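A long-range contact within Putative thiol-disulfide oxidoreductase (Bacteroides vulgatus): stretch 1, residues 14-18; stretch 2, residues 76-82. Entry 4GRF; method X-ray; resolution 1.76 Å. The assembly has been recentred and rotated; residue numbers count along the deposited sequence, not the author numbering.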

# COMPACT_ATOMS: atom_id res chain seq x y z
N GLY A 14 -1.70 -2.98 -10.78
CA GLY A 14 -1.07 -4.30 -10.69
C GLY A 14 -2.15 -5.36 -10.78
O GLY A 14 -3.35 -5.05 -10.87
N ILE A 15 -1.72 -6.63 -10.75
CA ILE A 15 -2.62 -7.76 -10.77
C ILE A 15 -2.83 -8.31 -9.35
O ILE A 15 -1.86 -8.53 -8.62
CB ILE A 15 -2.08 -8.88 -11.71
CG1 ILE A 15 -1.71 -8.31 -13.08
CG2 ILE A 15 -3.09 -10.02 -11.82
CD1 ILE A 15 -2.84 -7.61 -13.81
N ASP A 16 -4.09 -8.52 -8.97
CA ASP A 16 -4.43 -8.91 -7.62
C ASP A 16 -4.46 -10.43 -7.52
O ASP A 16 -4.10 -11.12 -8.49
CB ASP A 16 -5.72 -8.21 -7.13
CG ASP A 16 -7.02 -8.80 -7.73
OD1 ASP A 16 -7.00 -9.76 -8.52
OD2 ASP A 16 -8.11 -8.29 -7.36
N LEU A 17 -4.85 -10.94 -6.36
CA LEU A 17 -4.81 -12.39 -6.10
C LEU A 17 -5.94 -13.13 -6.85
O LEU A 17 -5.96 -14.36 -6.93
CB LEU A 17 -4.90 -12.67 -4.60
CG LEU A 17 -3.67 -12.32 -3.77
CD1 LEU A 17 -3.96 -12.48 -2.29
CD2 LEU A 17 -2.48 -13.17 -4.18
N LYS A 18 -6.90 -12.37 -7.35
CA LYS A 18 -7.96 -12.97 -8.18
C LYS A 18 -7.67 -12.87 -9.68
O LYS A 18 -8.52 -13.21 -10.51
CB LYS A 18 -9.31 -12.35 -7.83
CG LYS A 18 -9.78 -12.77 -6.44
CD LYS A 18 -11.16 -12.25 -6.10
CE LYS A 18 -11.66 -12.91 -4.82
NZ LYS A 18 -12.81 -12.19 -4.20
N ASP A 76 7.14 -15.89 -4.59
CA ASP A 76 7.64 -15.26 -3.36
C ASP A 76 6.60 -14.32 -2.76
O ASP A 76 6.40 -14.29 -1.53
CB ASP A 76 8.92 -14.44 -3.62
CG ASP A 76 10.12 -15.29 -4.00
OD1 ASP A 76 10.13 -16.50 -3.72
OD2 ASP A 76 11.06 -14.71 -4.57
N TRP A 77 5.94 -13.56 -3.63
CA TRP A 77 4.87 -12.65 -3.25
C TRP A 77 3.71 -13.39 -2.58
O TRP A 77 3.26 -13.03 -1.48
CB TRP A 77 4.41 -11.92 -4.50
CG TRP A 77 3.23 -11.04 -4.38
CD1 TRP A 77 3.11 -9.94 -3.58
CD2 TRP A 77 2.00 -11.15 -5.12
NE1 TRP A 77 1.88 -9.36 -3.76
CE2 TRP A 77 1.18 -10.07 -4.70
CE3 TRP A 77 1.51 -12.03 -6.09
CZ2 TRP A 77 -0.11 -9.87 -5.21
CZ3 TRP A 77 0.22 -11.82 -6.60
CH2 TRP A 77 -0.57 -10.75 -6.15
N LYS A 78 3.22 -14.45 -3.22
CA LYS A 78 2.11 -15.21 -2.68
C LYS A 78 2.46 -15.91 -1.36
O LYS A 78 1.66 -15.93 -0.41
CB LYS A 78 1.59 -16.20 -3.74
CG LYS A 78 0.86 -15.48 -4.86
CD LYS A 78 0.24 -16.40 -5.91
CE LYS A 78 1.29 -17.23 -6.63
NZ LYS A 78 0.69 -17.94 -7.79
N LYS A 79 3.67 -16.45 -1.29
CA LYS A 79 4.10 -17.10 -0.06
C LYS A 79 4.13 -16.10 1.08
O LYS A 79 3.77 -16.44 2.19
CB LYS A 79 5.48 -17.74 -0.22
CG LYS A 79 5.47 -18.99 -1.08
CD LYS A 79 6.89 -19.50 -1.36
CE LYS A 79 6.86 -20.86 -2.04
NZ LYS A 79 8.16 -21.25 -2.67
N ALA A 80 4.54 -14.86 0.82
CA ALA A 80 4.64 -13.88 1.88
C ALA A 80 3.25 -13.53 2.38
O ALA A 80 3.02 -13.37 3.59
CB ALA A 80 5.39 -12.63 1.40
N ILE A 81 2.31 -13.37 1.46
CA ILE A 81 0.97 -12.96 1.82
C ILE A 81 0.32 -14.04 2.69
O ILE A 81 -0.30 -13.75 3.72
CB ILE A 81 0.13 -12.68 0.57
CG1 ILE A 81 0.63 -11.40 -0.08
CG2 ILE A 81 -1.33 -12.58 0.93
CD1 ILE A 81 -0.03 -11.08 -1.41
N GLU A 82 0.54 -15.30 2.31
CA GLU A 82 0.02 -16.41 3.10
C GLU A 82 0.67 -16.47 4.49
O GLU A 82 -0.01 -16.72 5.47
CB GLU A 82 0.25 -17.74 2.36
CG GLU A 82 -0.52 -18.91 2.98
CD GLU A 82 0.13 -19.48 4.23
OE1 GLU A 82 1.37 -19.49 4.30
OE2 GLU A 82 -0.62 -19.94 5.12

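No hydrogen bond joins these two stretches, although the indole of W77 packs against the backbone of I15 and D16. The closest approach of all is between unlike groups: the carbonyl oxygen O of I15 lies 3.6 Å from CH2 of W77. CH2 is a ring carbon, and NE1 of W77 is 6.2 Å from O of I15, too far for a hydrogen bond, so this is packing of a polar atom against an aromatic carbon.

The reach of W77 follows from its conformation. CA-to-CB points toward the other stretch, and chi1 of 174° (t) with chi2 of 61° carries the six-membered ring outward from the helix, so that CH2 is the atom nearest to I15, D16 and L17 alike. The approaches differ in direction. C of D16, 4.1 Å from CH2 of W77, lies at the ring edge, near its plane, whereas the I15 oxygen and the L17 methyl come in obliquely. For I15 and D16 the contact is made through main-chain atoms. The nearest side-chain approaches are CB of I15 to CH2 of W77, 6.1 Å, and CB of D16 to CH2 of W77, 5.8 Å; the CA-to-CB bond of D16 points away, and the end of the I15 side chain also leads away.

L17 is the one residue of its stretch to bring side-chain atoms within 4.5 Å of the helix, and it has the largest covered area, 80 Å² of the 193 Å² buried in total. Its CA-to-CB bond points sideways, yet chi1 of -71° (m) and chi2 of 172° (t) bring its end nearer. CD2 of L17 sits 3.7 Å from CH2 of W77 and 4.1 Å from CG of K78, an aliphatic carbon of the lysine; CD1 of L17 lies 4.2 Å from CG2 of I81. The first and last of these are apolar contacts between side chains.

The one-turn spacing of W77 and I81 is consistent with both reaching L17, and the backbone bond from I81 N to W77 O, 3.1 Å, spans that turn. Both direct CA-to-CB toward the first stretch, while that bond of K78, next to W77, points sideways. Even so, the backbones stay well separated: the nearest CA atoms, those of L17 and K78, are 8.2 Å apart, and at L17 the gap is bridged by side-chain contacts.

Within the first stretch, N of K18 donates a weak hydrogen bond to OD1 of D16, at 2.9 Å with an angle of 130°, linking residues on either side of L17 in the sequence.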